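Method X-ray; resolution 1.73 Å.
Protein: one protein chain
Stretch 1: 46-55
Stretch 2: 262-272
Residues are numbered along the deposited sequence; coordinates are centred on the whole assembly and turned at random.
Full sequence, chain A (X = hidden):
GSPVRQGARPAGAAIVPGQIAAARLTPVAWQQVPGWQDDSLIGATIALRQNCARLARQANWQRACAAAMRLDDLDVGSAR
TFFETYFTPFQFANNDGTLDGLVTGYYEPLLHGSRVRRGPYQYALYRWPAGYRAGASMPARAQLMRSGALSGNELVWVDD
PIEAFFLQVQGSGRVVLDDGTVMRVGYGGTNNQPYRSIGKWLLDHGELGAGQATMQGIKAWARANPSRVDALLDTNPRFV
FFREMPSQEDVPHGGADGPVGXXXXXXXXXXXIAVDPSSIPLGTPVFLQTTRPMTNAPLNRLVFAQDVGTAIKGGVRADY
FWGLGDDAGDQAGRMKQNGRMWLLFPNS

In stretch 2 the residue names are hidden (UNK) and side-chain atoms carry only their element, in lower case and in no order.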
# COMPACT_ATOMS: atom_id res chain seq x y z
N ILE A 46 3.67 7.06 15.98
CA ILE A 46 2.69 7.77 15.15
C ILE A 46 1.51 6.85 14.86
O ILE A 46 0.34 7.21 15.04
CB ILE A 46 3.34 8.28 13.85
CG1 ILE A 46 4.31 9.43 14.17
CG2 ILE A 46 2.31 8.80 12.86
CD1 ILE A 46 5.26 9.84 13.04
N ALA A 47 1.81 5.63 14.42
CA ALA A 47 0.75 4.67 14.11
C ALA A 47 0.04 4.24 15.38
O ALA A 47 -1.17 3.97 15.36
CB ALA A 47 1.31 3.45 13.36
N LEU A 48 0.77 4.20 16.50
CA LEU A 48 0.15 3.92 17.79
C LEU A 48 -0.90 4.98 18.19
O LEU A 48 -1.97 4.64 18.69
CB LEU A 48 1.24 3.80 18.89
CG LEU A 48 0.70 3.69 20.34
CD1 LEU A 48 0.07 2.35 20.51
CD2 LEU A 48 1.89 3.73 21.27
N ARG A 49 -0.60 6.27 18.02
CA ARG A 49 -1.61 7.27 18.36
C ARG A 49 -2.81 7.17 17.44
O ARG A 49 -3.95 7.35 17.89
CB ARG A 49 -0.97 8.66 18.28
CG ARG A 49 -0.02 8.93 19.47
CD ARG A 49 0.29 10.43 19.59
NE ARG A 49 0.84 10.97 18.34
CZ ARG A 49 2.12 10.89 18.01
NH1 ARG A 49 2.95 10.31 18.84
NH2 ARG A 49 2.59 11.40 16.85
N GLN A 50 -2.61 6.86 16.14
CA GLN A 50 -3.80 6.66 15.29
C GLN A 50 -4.60 5.48 15.80
O GLN A 50 -5.82 5.54 15.86
CB GLN A 50 -3.41 6.44 13.83
CG GLN A 50 -2.75 7.64 13.20
CD GLN A 50 -3.76 8.82 13.02
OE1 GLN A 50 -4.98 8.69 13.26
NE2 GLN A 50 -3.26 9.95 12.57
N ASN A 51 -3.93 4.39 16.17
CA ASN A 51 -4.64 3.25 16.76
C ASN A 51 -5.47 3.66 17.98
O ASN A 51 -6.64 3.30 18.09
CB ASN A 51 -3.61 2.20 17.16
CG ASN A 51 -4.05 0.80 16.89
OD1 ASN A 51 -4.36 0.44 15.74
ND2 ASN A 51 -4.00 -0.05 17.93
N CYS A 52 -4.87 4.40 18.90
CA CYS A 52 -5.56 4.83 20.12
C CYS A 52 -6.72 5.76 19.86
O CYS A 52 -7.61 5.89 20.72
CB CYS A 52 -4.55 5.50 21.01
SG CYS A 52 -3.54 4.31 21.93
N ALA A 53 -6.71 6.46 18.71
CA ALA A 53 -7.87 7.28 18.37
C ALA A 53 -9.13 6.43 18.28
O ALA A 53 -10.23 6.96 18.43
CB ALA A 53 -7.69 8.02 17.04
N ARG A 54 -9.01 5.14 17.98
CA ARG A 54 -10.17 4.24 17.95
C ARG A 54 -10.25 3.31 19.15
O ARG A 54 -11.32 2.77 19.40
CB ARG A 54 -10.19 3.41 16.68
CG ARG A 54 -10.43 4.25 15.43
CD ARG A 54 -11.87 4.79 15.47
NE ARG A 54 -12.23 5.58 14.30
CZ ARG A 54 -11.97 6.88 14.17
NH1 ARG A 54 -11.37 7.54 15.17
NH2 ARG A 54 -12.30 7.54 13.05
N LEU A 55 -9.17 3.07 19.88
CA LEU A 55 -9.18 2.07 20.93
C LEU A 55 -9.15 2.61 22.35
O LEU A 55 -9.36 1.81 23.29
CB LEU A 55 -7.98 1.14 20.79
CG LEU A 55 -8.06 0.19 19.60
CD1 LEU A 55 -6.78 -0.51 19.59
CD2 LEU A 55 -9.15 -0.83 19.77
N UNK A 262 -9.56 0.88 6.78
CA UNK A 262 -10.81 0.31 7.29
C UNK A 262 -11.02 0.59 8.78
O UNK A 262 -12.15 0.56 9.29
c UNK A 262 -10.82 -1.21 7.05
N UNK A 263 -9.93 0.81 9.51
CA UNK A 263 -10.04 1.18 10.90
C UNK A 263 -10.57 2.62 11.07
O UNK A 263 -11.07 2.98 12.14
c UNK A 263 -9.57 0.57 14.04
c UNK A 263 -8.67 0.96 11.61
c UNK A 263 -7.14 1.18 13.65
c UNK A 263 -8.60 1.37 13.12
N UNK A 264 -10.58 3.40 10.02
CA UNK A 264 -11.06 4.75 10.10
C UNK A 264 -10.01 5.79 10.37
O UNK A 264 -10.38 6.95 10.58
N UNK A 265 -8.73 5.41 10.33
CA UNK A 265 -7.66 6.35 10.65
C UNK A 265 -6.70 6.39 9.47
O UNK A 265 -6.55 5.40 8.76
c UNK A 265 -7.92 6.00 13.08
c UNK A 265 -6.93 5.96 11.96
c UNK A 265 -6.28 4.57 11.89
N UNK A 266 -5.99 7.49 9.29
CA UNK A 266 -4.95 7.55 8.24
C UNK A 266 -3.88 6.48 8.47
O UNK A 266 -3.39 6.30 9.59
c UNK A 266 -4.34 8.94 8.43
c UNK A 266 -5.34 9.74 9.20
c UNK A 266 -6.11 8.74 10.06
N UNK A 267 -3.53 5.78 7.41
CA UNK A 267 -2.43 4.79 7.47
C UNK A 267 -1.07 5.46 7.59
O UNK A 267 -0.81 6.51 7.01
c UNK A 267 -4.10 2.32 7.08
c UNK A 267 -3.79 2.43 4.63
c UNK A 267 -2.46 3.92 6.21
c UNK A 267 -3.80 3.24 5.92
N UNK A 268 -0.13 4.78 8.31
CA UNK A 268 1.23 5.31 8.45
C UNK A 268 2.19 4.50 7.59
O UNK A 268 2.23 3.26 7.70
c UNK A 268 1.64 5.20 9.92
c UNK A 268 3.07 5.79 10.13
o UNK A 268 0.72 5.96 10.70
N UNK A 269 2.96 5.12 6.70
CA UNK A 269 3.88 4.34 5.86
C UNK A 269 4.79 3.44 6.68
O UNK A 269 5.40 3.87 7.65
c UNK A 269 4.70 5.42 5.13
c UNK A 269 3.68 6.63 4.99
c UNK A 269 2.95 6.56 6.39
N UNK A 270 4.93 2.19 6.24
CA UNK A 270 5.74 1.15 6.91
C UNK A 270 5.38 0.90 8.36
O UNK A 270 6.18 0.26 9.10
o UNK A 270 9.61 0.08 5.46
c UNK A 270 7.22 1.45 6.77
o UNK A 270 9.78 2.09 4.50
c UNK A 270 7.60 1.51 5.28
c UNK A 270 9.12 1.19 5.07
N UNK A 271 4.17 1.29 8.81
CA UNK A 271 3.75 0.97 10.16
C UNK A 271 2.31 0.50 10.20
O UNK A 271 1.78 0.34 11.30
c UNK A 271 6.05 1.56 12.24
c UNK A 271 3.88 2.17 11.12
n UNK A 271 7.47 1.91 12.32
c UNK A 271 5.35 2.63 11.38
n UNK A 271 9.72 1.45 12.84
c UNK A 271 8.38 1.11 12.87
n UNK A 271 7.96 -0.05 13.38
N UNK A 272 1.65 0.36 9.04
CA UNK A 272 0.27 -0.11 8.96
C UNK A 272 0.23 -1.30 8.04
O UNK A 272 0.92 -1.31 7.01
o UNK A 272 -0.83 2.07 9.21
c UNK A 272 -0.67 0.95 8.37

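Position 262 carries a single side-chain carbon, out of reach of the helix of residues 46-55, and is Ala 262. At position 263 four carbons fork at the second, the pattern of leucine; isoleucine would branch at the first. The CA-to-CB bond points sideways, but the end of the chain comes nearer: one terminal carbon lies 3.6 Å from OD1 of Asn 51, and the other lies 3.9 Å from CB of Arg 54. This is Leu 263, with chi1 t and chi2 p.

Position 264 has no side-chain atoms, and phi/psi of 93/9 would jam a CB against the preceding carbonyl oxygen. An ideal CB here would also sit tightly, 3.2 Å from NE of Arg 54. It is Gly 264.

At position 265 one carbon bears two more carbons and no oxygen, the fork of valine. Its CA-to-CB bond points toward the helix; one of the two outer carbons is 3.5 Å from O of Gln 50 and covers one face of the Arg 54 guanidinium. This is Val 265, and the carbon in question is its CG1.

At position 266 three carbons close a ring onto the backbone N, and the one bonded to N lies 3.4 Å from OE1 of Gln 50: Pro 266. Position 267 again has four carbons forked at the second, but its CA-to-CB bond points away from the helix, and no side-chain atom makes contact: Leu 267.

At position 268 the first carbon carries one oxygen and one carbon. The oxygen approaches CA of Ala 47 at 3.6 Å and CG2 of Ile 46 at 3.9 Å, so this is Thr 268. Position 269, again with three carbons closing a ring onto the backbone N, is Pro 269, out of reach. At position 270 three carbons, the third carrying two oxygens, make a carboxylate one carbon longer than that of aspartate: Glu 270, also remote.

Position 271 has three carbons, a nitrogen, and a carbon with two further nitrogens, a guanidinium. Its CB packs 3.6 Å from CB of Ala 47, while its end leads away to hydrogen bonds elsewhere in the structure: Arg 271. One carbon and one oxygen at position 272 give Ser 272, whose OG accepts a hydrogen bond from N of Thr 268 at 2.9 Å.

The contact buries 505 Å², summed over both sides, without a hydrogen bond across it. NH2 of Arg 54 comes within 3.2 Å of O of Gly 264, but at a poor angle. The contact between the segments is therefore one of van der Waals packing, with small Ala 47 admitting close approach near Thr 268.

Stretch 2 262-272: ALGVPLTPERS
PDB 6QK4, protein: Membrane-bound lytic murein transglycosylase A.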